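Papain inhibitor (Streptomyces mobaraensis, PDB 5NTB) inhibits the cysteine proteases papain and bromelain and the serine protease trypsin, and serves as a glutamine and lysine donor substrate for transglutaminase. Local coordinates at residues A[11-16]-A[98-103]; A[31-36]-A[86-91]; A[56-61]-A[69-74]. All coordinates share one frame; numbering follows the deposited sequence. Where two conformers were deposited one is given.

Interaction 1: residues A[11-16]-A[98-103]; sequences KMTYYT and RGVVNG. With SO4 (sulfate ion), chain D.
M12 and V101 face each other as an antiparallel hydrogen-bonded pair. M12 N donates a hydrogen bond to V101 O at 2.9 Å, and V101 N returns one to M12 O at 3.0 Å. The touching parts, 11-14 and 99-102, run 160° apart, nearly antiparallel. Next to this pair the CA-H groups of K11 and V100 lie against V101 O and M12 O, the first of them well bent. Toward G99 the backbones part, and a water bridges them. It accepts from Y14 N, and the water O donates to G99 O at 2.6 Å. G99 has a positive phi, which favours glycine.

M12 and V101 send their side chains to the same buried side. M12 CG sits between its own backbone N and carbonyl carbon, chi1 63°, and the rest of the chain is extended. M12 CG and M12 CE both lie 3.9 Å from V101 CB, so the thioether runs alongside the valine. F90 of helix 87-90 and A94 of a loop touch both residues. The family is that of the double-psi beta-barrel, and here the short strand 101-102 pairs with the long strand 8-18. On its other edge strand 8-18 runs parallel to strand 82-86.

K11, T13, V100 and N102 lie on the other side. T13 CG2 rests 3.8 Å from V100 CB, side by side with it. T13 OG1 turns from this contact and is hydrogen-bonded to H82 and D84. K11 and N102 also lie side by side, with N102 OD1 3.5 Å from K11 CB. The lysine bends at chi3, and K11 NZ donates to sulfate O1 at 2.6 Å. The sulfate, probably from the crystallisation liquor, is also held by H82 ND1 and D79 N.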
loop_
_atom_site.group_PDB
_atom_site.type_symbol
_atom_site.label_atom_id
_atom_site.label_comp_id
_atom_site.label_asym_id
_atom_site.label_seq_id
_atom_site.Cartn_x
_atom_site.Cartn_y
_atom_site.Cartn_z
ATOM N N LYS A 11 5.623 -7.098 -5.461
ATOM C CA LYS A 11 5.617 -6.168 -6.568
ATOM C C LYS A 11 4.782 -4.968 -6.178
ATOM O O LYS A 11 3.965 -5.018 -5.249
ATOM C CB LYS A 11 5.068 -6.808 -7.844
ATOM C CG LYS A 11 3.582 -7.058 -7.799
ATOM C CD LYS A 11 3.046 -7.565 -9.139
ATOM C CE LYS A 11 3.152 -9.074 -9.233
ATOM N NZ LYS A 11 2.307 -9.621 -10.332
ATOM N N MET A 12 5.009 -3.880 -6.891
ATOM C CA MET A 12 4.230 -2.679 -6.666
ATOM C C MET A 12 3.727 -2.130 -7.989
ATOM O O MET A 12 4.432 -2.135 -9.006
ATOM C CB MET A 12 5.031 -1.614 -5.919
ATOM C CG MET A 12 6.244 -1.088 -6.649
ATOM S SD MET A 12 7.081 0.163 -5.653
ATOM C CE MET A 12 8.347 0.689 -6.810
ATOM N N THR A 13 2.485 -1.697 -7.963
ATOM C CA THR A 13 1.890 -0.881 -9.004
ATOM C C THR A 13 1.436 0.411 -8.353
ATOM O O THR A 13 1.665 0.647 -7.164
ATOM C CB THR A 13 0.726 -1.616 -9.662
ATOM O OG1 THR A 13 -0.185 -2.049 -8.650
ATOM C CG2 THR A 13 1.227 -2.838 -10.410
ATOM N N TYR A 14 0.787 1.267 -9.123
ATOM C CA TYR A 14 0.269 2.482 -8.516
ATOM C C TYR A 14 -1.113 2.800 -9.059
ATOM O O TYR A 14 -1.525 2.314 -10.115
ATOM C CB TYR A 14 1.206 3.680 -8.720
ATOM C CG TYR A 14 1.335 4.114 -10.157
ATOM C CD1 TYR A 14 0.402 4.974 -10.721
ATOM C CD2 TYR A 14 2.378 3.654 -10.950
ATOM C CE1 TYR A 14 0.498 5.363 -12.030
ATOM C CE2 TYR A 14 2.483 4.050 -12.268
ATOM C CZ TYR A 14 1.536 4.902 -12.790
ATOM O OH TYR A 14 1.624 5.323 -14.099
ATOM N N TYR A 15 -1.827 3.641 -8.316
ATOM C CA TYR A 15 -3.169 4.043 -8.707
ATOM C C TYR A 15 -3.381 5.511 -8.388
ATOM O O TYR A 15 -2.575 6.140 -7.709
ATOM C CB TYR A 15 -4.236 3.155 -8.050
ATOM C CG TYR A 15 -4.549 3.355 -6.572
ATOM C CD1 TYR A 15 -3.603 3.091 -5.581
ATOM C CD2 TYR A 15 -5.828 3.728 -6.171
ATOM C CE1 TYR A 15 -3.921 3.220 -4.236
ATOM C CE2 TYR A 15 -6.155 3.848 -4.839
ATOM C CZ TYR A 15 -5.193 3.604 -3.873
ATOM O OH TYR A 15 -5.526 3.731 -2.536
ATOM N N THR A 16 -4.486 6.061 -8.924
ATOM C CA THR A 16 -4.734 7.500 -8.891
ATOM C C THR A 16 -6.135 7.855 -8.397
ATOM O O THR A 16 -6.621 8.949 -8.705
ATOM C CB THR A 16 -4.530 8.111 -10.280
ATOM O OG1 THR A 16 -5.386 7.446 -11.219
ATOM C CG2 THR A 16 -3.087 7.961 -10.721
ATOM N N ARG A 98 7.360 3.220 -15.807
ATOM C CA ARG A 98 7.666 1.796 -15.703
ATOM C C ARG A 98 6.407 0.965 -15.484
ATOM O O ARG A 98 6.321 -0.166 -15.981
ATOM C CB ARG A 98 8.664 1.556 -14.567
ATOM N N GLY A 99 5.436 1.497 -14.742
ATOM C CA GLY A 99 4.134 0.877 -14.579
ATOM C C GLY A 99 4.027 -0.140 -13.456
ATOM O O GLY A 99 3.205 0.006 -12.543
ATOM N N VAL A 100 4.832 -1.195 -13.525
ATOM C CA VAL A 100 4.861 -2.227 -12.493
ATOM C C VAL A 100 6.310 -2.578 -12.219
ATOM O O VAL A 100 7.114 -2.722 -13.145
ATOM C CB VAL A 100 4.055 -3.474 -12.896
ATOM C CG1 VAL A 100 4.406 -3.888 -14.309
ATOM C CG2 VAL A 100 4.291 -4.617 -11.906
ATOM N N VAL A 101 6.649 -2.692 -10.941
ATOM C CA VAL A 101 8.000 -3.028 -10.517
ATOM C C VAL A 101 7.927 -4.312 -9.715
ATOM O O VAL A 101 7.301 -4.351 -8.650
ATOM C CB VAL A 101 8.636 -1.909 -9.681
ATOM C CG1 VAL A 101 9.959 -2.371 -9.113
ATOM C CG2 VAL A 101 8.808 -0.650 -10.513
ATOM N N ASN A 102 8.561 -5.360 -10.219
ATOM C CA ASN A 102 8.712 -6.582 -9.454
ATOM C C ASN A 102 9.954 -6.481 -8.585
ATOM O O ASN A 102 10.851 -5.666 -8.824
ATOM C CB ASN A 102 8.836 -7.783 -10.382
ATOM C CG ASN A 102 7.571 -8.030 -11.169
ATOM O OD1 ASN A 102 6.525 -8.326 -10.597
ATOM N ND2 ASN A 102 7.652 -7.891 -12.484
ATOM N N GLY A 103 10.005 -7.334 -7.573
ATOM C CA GLY A 103 11.197 -7.392 -6.753
ATOM C C GLY A 103 11.374 -6.242 -5.789
ATOM O O GLY A 103 12.507 -5.827 -5.532
HETATM S S SO4 D . -1.177 -9.940 -9.280
HETATM O O1 SO4 D . 0.191 -10.435 -9.136
HETATM O O2 SO4 D . -1.273 -9.056 -10.440
HETATM O O3 SO4 D . -1.559 -9.215 -8.061
HETATM O O4 SO4 D . -2.079 -11.081 -9.442
HETATM O O HOH W 1 0.823 0.799 -12.007
#

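Interaction 2: residues A[31-36]-A[86-91]; sequences SQDLVA and SQAAFA
S86 reaches across to the chain at Q32 and L34. S86 CB lies 3.7 Å from L34 CD1, and L34 CG is as near. The same CB approaches the carbonyl oxygen of Q32. From CB the side chain turns so that OG stands between the backbone N and the carbonyl carbon, chi1 66°. There OG meets three partners. S86 OG donates to Q32 O at 2.6 Å, in the carbonyl plane and on a lone pair. S86 OG accepts from L34 N at 3.2 Å, in a bent bond of 144°. S86 OG also accepts from A89 N at 3.1 Å.

S86 is the N-cap residue of helix 87-90, and the bond from A89 N is its capping bond. The buried hydroxyl thus serves the helix start and the loop before strand 35-38 at once. In this protein of the double-psi beta-barrel family, that is where strand 82-86 passes into the short helix. An alanine in place of S86 would probably leave Q32 O, L34 N and A89 N without this shared partner and weaken both the cap and the grip on the loop.

The backbone of S86 adds another bond. S86 N donates to L34 O at 2.9 Å, almost straight at the hydrogen, although the donor stands above the carbonyl plane.

The first turn of the helix packs against the same loop. A88 CB comes 3.6 Å from Q32 O and lies close to the carbonyl carbon of S31. D33 OD1 lies 3.4 Å from A89 CA, with A89 CB slightly farther off. The other carboxylate oxygen of D33, OD2, forms a salt bridge with K92. The amide end of Q32 turns to D28 N through OE1, and L34 also packs on Y15.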
loop_
_atom_site.group_PDB
_atom_site.type_symbol
_atom_site.label_atom_id
_atom_site.label_comp_id
_atom_site.label_asym_id
_atom_site.label_seq_id
_atom_site.Cartn_x
_atom_site.Cartn_y
_atom_site.Cartn_z
ATOM N N SER A 31 -1.767 12.890 -5.139
ATOM C CA SER A 31 -1.043 13.886 -4.371
ATOM C C SER A 31 -0.727 13.481 -2.940
ATOM O O SER A 31 -0.184 14.305 -2.197
ATOM C CB SER A 31 -1.824 15.207 -4.338
ATOM O OG SER A 31 -3.059 15.043 -3.682
ATOM N N GLN A 32 -1.043 12.257 -2.521
ATOM C CA GLN A 32 -0.780 11.841 -1.153
ATOM C C GLN A 32 -0.043 10.516 -1.153
ATOM O O GLN A 32 -0.329 9.641 -1.981
ATOM C CB GLN A 32 -2.071 11.683 -0.347
ATOM C CG GLN A 32 -2.816 12.979 -0.144
ATOM C CD GLN A 32 -4.153 12.756 0.517
ATOM O OE1 GLN A 32 -4.794 11.711 0.334
ATOM N NE2 GLN A 32 -4.584 13.734 1.306
ATOM N N ASP A 33 0.895 10.368 -0.215
ATOM C CA ASP A 33 1.564 9.088 0.011
ATOM C C ASP A 33 0.624 8.146 0.757
ATOM O O ASP A 33 0.182 8.455 1.871
ATOM C CB ASP A 33 2.842 9.265 0.831
ATOM C CG ASP A 33 3.977 9.868 0.048
ATOM O OD1 ASP A 33 3.895 9.931 -1.194
ATOM O OD2 ASP A 33 4.979 10.262 0.692
ATOM N N LEU A 34 0.346 6.985 0.168
ATOM C CA LEU A 34 -0.468 5.983 0.842
ATOM C C LEU A 34 -0.313 4.670 0.091
ATOM O O LEU A 34 0.281 4.618 -0.986
ATOM C CB LEU A 34 -1.943 6.400 0.914
ATOM C CG LEU A 34 -2.623 6.796 -0.400
ATOM C CD1 LEU A 34 -3.160 5.607 -1.182
ATOM C CD2 LEU A 34 -3.748 7.773 -0.089
ATOM N N VAL A 35 -0.872 3.609 0.663
ATOM C CA VAL A 35 -0.853 2.310 0.007
ATOM C C VAL A 35 -2.223 1.659 0.123
ATOM O O VAL A 35 -2.940 1.827 1.119
ATOM C CB VAL A 35 0.243 1.394 0.587
ATOM C CG1 VAL A 35 -0.046 1.046 2.016
ATOM C CG2 VAL A 35 0.391 0.113 -0.252
ATOM N N ALA A 36 -2.582 0.920 -0.927
ATOM C CA ALA A 36 -3.711 -0.007 -0.926
ATOM C C ALA A 36 -3.171 -1.416 -0.738
ATOM O O ALA A 36 -2.301 -1.861 -1.502
ATOM C CB ALA A 36 -4.508 0.105 -2.226
ATOM N N SER A 86 -0.080 4.675 -3.893
ATOM C CA SER A 86 -0.498 5.878 -4.593
ATOM C C SER A 86 0.533 6.242 -5.659
ATOM O O SER A 86 1.725 5.947 -5.533
ATOM C CB SER A 86 -0.699 7.019 -3.601
ATOM O OG SER A 86 0.528 7.398 -2.999
ATOM N N GLN A 87 0.051 6.868 -6.731
ATOM C CA GLN A 87 0.942 7.422 -7.742
ATOM C C GLN A 87 2.020 8.288 -7.105
ATOM O O GLN A 87 3.207 8.196 -7.462
ATOM C CB GLN A 87 0.115 8.236 -8.739
ATOM C CG GLN A 87 0.897 8.743 -9.926
ATOM C CD GLN A 87 0.070 9.676 -10.782
ATOM O OE1 GLN A 87 -0.072 9.445 -11.973
ATOM N NE2 GLN A 87 -0.497 10.707 -10.179
ATOM N N ALA A 88 1.627 9.107 -6.128
ATOM C CA ALA A 88 2.571 10.007 -5.481
ATOM C C ALA A 88 3.673 9.244 -4.754
ATOM O O ALA A 88 4.847 9.629 -4.815
ATOM C CB ALA A 88 1.819 10.934 -4.524
ATOM N N ALA A 89 3.320 8.158 -4.059
ATOM C CA ALA A 89 4.347 7.392 -3.360
ATOM C C ALA A 89 5.214 6.602 -4.331
ATOM O O ALA A 89 6.439 6.532 -4.165
ATOM C CB ALA A 89 3.699 6.446 -2.349
ATOM N N PHE A 90 4.594 5.976 -5.331
ATOM C CA PHE A 90 5.339 5.157 -6.288
ATOM C C PHE A 90 6.450 5.959 -6.951
ATOM O O PHE A 90 7.582 5.476 -7.089
ATOM C CB PHE A 90 4.358 4.612 -7.321
ATOM C CG PHE A 90 4.943 3.645 -8.308
ATOM C CD1 PHE A 90 5.742 4.088 -9.350
ATOM C CD2 PHE A 90 4.618 2.292 -8.237
ATOM C CE1 PHE A 90 6.249 3.198 -10.287
ATOM C CE2 PHE A 90 5.118 1.398 -9.180
ATOM C CZ PHE A 90 5.931 1.860 -10.205
ATOM N N ALA A 91 6.147 7.204 -7.332
ATOM C CA ALA A 91 7.096 8.045 -8.044
ATOM C C ALA A 91 8.335 8.346 -7.219
ATOM O O ALA A 91 9.376 8.689 -7.789
ATOM C CB ALA A 91 6.411 9.347 -8.444
#

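Interaction 3: residues A[56-61]-A[69-74]; sequences VSVEVS and VPVRDK
V56 and V71 run side by side, and V71 CG2 lies 3.9 Å from V56 CG1. V58 and V69 continue the apolar patch. In the conformer described for V58, V58 CG2 meets V69 CG2 at 3.6 Å. In both residues CG2 then sits between the backbone N and the carbonyl carbon, and the two side chains cross obliquely. V35 of strand 35-38 packs on V58, V69 and V71, while F108 packs on V56.

Backbone bonds flank these valines. V58 and V69 form an antiparallel hydrogen-bonded pair: V58 N donates to V69 O at 2.8 Å, and V69 N to V58 O at 2.9 Å. V71 N then donates to V56 O at 3.1 Å. These are the arms of the beta hairpin of strands 57-62 and 65-75. The axes of 57-61 and 69-74 stand 129° apart, so the arms twist strongly, as suits a sheet that curls into a barrel.

At the partly exposed margin S57 stands opposite P70, and their side chains diverge. S57 CB lies 3.1 Å from V69 O. P70 CB sits over the centre of one face of the R72 guanidinium. The buried side is thus valine. Three backbone bonds pair N-H and C=O groups between the strands, and S57 and P70 bond to V109 and V35 of neighbouring strands, which suits burial near the centre of the chain.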
loop_
_atom_site.group_PDB
_atom_site.type_symbol
_atom_site.label_atom_id
_atom_site.label_comp_id
_atom_site.label_asym_id
_atom_site.label_seq_id
_atom_site.Cartn_x
_atom_site.Cartn_y
_atom_site.Cartn_z
ATOM N N VAL A 56 -1.444 1.680 11.020
ATOM C CA VAL A 56 -0.577 0.775 10.277
ATOM C C VAL A 56 -0.068 1.489 9.034
ATOM O O VAL A 56 -0.835 2.141 8.313
ATOM C CB VAL A 56 -1.307 -0.526 9.905
ATOM C CG1 VAL A 56 -0.397 -1.419 9.058
ATOM C CG2 VAL A 56 -1.773 -1.253 11.170
ATOM N N SER A 57 1.231 1.397 8.808
ATOM C CA SER A 57 1.889 1.879 7.606
ATOM C C SER A 57 2.636 0.722 6.966
ATOM O O SER A 57 2.675 -0.392 7.491
ATOM C CB SER A 57 2.858 3.022 7.917
ATOM O OG SER A 57 2.173 4.160 8.402
ATOM N N VAL A 58 3.201 0.985 5.804
ATOM C CA VAL A 58 4.175 0.067 5.244
ATOM C C VAL A 58 5.469 0.821 5.026
ATOM O O VAL A 58 5.493 2.035 4.808
ATOM C CB VAL A 58 3.711 -0.586 3.931
ATOM C CG1 VAL A 58 2.516 -1.496 4.192
ATOM C CG2 VAL A 58 3.392 0.472 2.904
ATOM N N GLU A 59 6.555 0.077 5.095
ATOM C CA GLU A 59 7.858 0.534 4.639
ATOM C C GLU A 59 8.162 -0.249 3.375
ATOM O O GLU A 59 8.112 -1.486 3.386
ATOM C CB GLU A 59 8.933 0.319 5.707
ATOM C CG GLU A 59 8.866 1.383 6.784
ATOM C CD GLU A 59 9.971 1.265 7.817
ATOM O OE1 GLU A 59 9.868 1.932 8.871
ATOM O OE2 GLU A 59 10.937 0.515 7.573
ATOM N N VAL A 60 8.407 0.471 2.285
ATOM C CA VAL A 60 8.606 -0.108 0.962
ATOM C C VAL A 60 10.010 0.231 0.507
ATOM O O VAL A 60 10.404 1.403 0.518
ATOM C CB VAL A 60 7.591 0.422 -0.064
ATOM C CG1 VAL A 60 7.756 -0.335 -1.389
ATOM C CG2 VAL A 60 6.176 0.296 0.471
ATOM N N SER A 61 10.753 -0.786 0.089
ATOM C CA SER A 61 12.134 -0.619 -0.334
ATOM C C SER A 61 12.279 -1.073 -1.773
ATOM O O SER A 61 11.800 -2.152 -2.146
ATOM C CB SER A 61 13.085 -1.408 0.562
ATOM O OG SER A 61 12.912 -1.037 1.915
ATOM N N VAL A 69 4.666 4.780 4.184
ATOM C CA VAL A 69 3.385 5.390 3.819
ATOM C C VAL A 69 2.254 4.706 4.577
ATOM O O VAL A 69 2.320 3.510 4.886
ATOM C CB VAL A 69 3.117 5.317 2.287
ATOM C CG1 VAL A 69 4.289 5.917 1.484
ATOM C CG2 VAL A 69 2.848 3.888 1.831
ATOM N N PRO A 70 1.189 5.444 4.874
ATOM C CA PRO A 70 0.064 4.860 5.608
ATOM C C PRO A 70 -0.797 3.944 4.750
ATOM O O PRO A 70 -1.031 4.191 3.569
ATOM C CB PRO A 70 -0.738 6.090 6.049
ATOM C CG PRO A 70 -0.425 7.112 4.999
ATOM C CD PRO A 70 1.024 6.889 4.662
ATOM N N VAL A 71 -1.315 2.897 5.391
ATOM C CA VAL A 71 -2.367 2.080 4.789
ATOM C C VAL A 71 -3.665 2.871 4.819
ATOM O O VAL A 71 -4.152 3.246 5.891
ATOM C CB VAL A 71 -2.535 0.751 5.534
ATOM C CG1 VAL A 71 -3.718 -0.021 4.967
ATOM C CG2 VAL A 71 -1.241 -0.065 5.494
ATOM N N ARG A 72 -4.251 3.103 3.651
ATOM C CA ARG A 72 -5.497 3.854 3.562
ATOM C C ARG A 72 -6.548 3.177 2.700
ATOM O O ARG A 72 -7.666 3.691 2.599
ATOM C CB ARG A 72 -5.241 5.259 3.003
ATOM C CG ARG A 72 -4.269 6.061 3.830
ATOM C CD ARG A 72 -4.922 7.300 4.370
ATOM N NE ARG A 72 -4.007 8.169 5.108
ATOM C CZ ARG A 72 -3.870 8.173 6.428
ATOM N NH1 ARG A 72 -4.580 7.345 7.181
ATOM N NH2 ARG A 72 -3.027 9.023 6.999
ATOM N N ASP A 73 -6.235 2.052 2.074
ATOM C CA ASP A 73 -7.146 1.522 1.071
ATOM C C ASP A 73 -6.877 0.036 0.908
ATOM O O ASP A 73 -5.883 -0.500 1.409
ATOM C CB ASP A 73 -6.962 2.276 -0.248
ATOM C CG ASP A 73 -8.210 2.296 -1.132
ATOM O OD1 ASP A 73 -9.221 1.637 -0.830
ATOM O OD2 ASP A 73 -8.134 2.973 -2.185
ATOM N N LYS A 74 -7.791 -0.615 0.198
ATOM C CA LYS A 74 -7.758 -2.039 -0.092
ATOM C C LYS A 74 -7.604 -2.222 -1.591
ATOM O O LYS A 74 -8.216 -1.493 -2.372
ATOM C CB LYS A 74 -9.051 -2.700 0.388
ATOM C CG LYS A 74 -9.204 -4.196 0.118
ATOM C CD LYS A 74 -10.410 -4.679 0.911
ATOM C CE LYS A 74 -10.955 -6.003 0.456
ATOM N NZ LYS A 74 -12.226 -6.230 1.205
#

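How the interactions relate
From the N terminus, strand 8-18 comes first, and its residues 11-16 pair with 98-103 near the end of the chain. Interaction 1 therefore closes the widest loop, and the other two lie inside it. Residues 31-36 follow and meet 86-91, so interaction 2 closes a second loop. Interaction 3, the hairpin of 56-61 and 69-74, nests inside that one. None of the three cross. They also touch directly. Y15 O probably bonds to Q87 N, and Y15 OH to D73 OD2. V35 N probably bonds to P70 O, and V35 O to R72 N, joining strands 35-38 and 65-75. All three contacts reach one curled mixed sheet, and the short helix is tied to it.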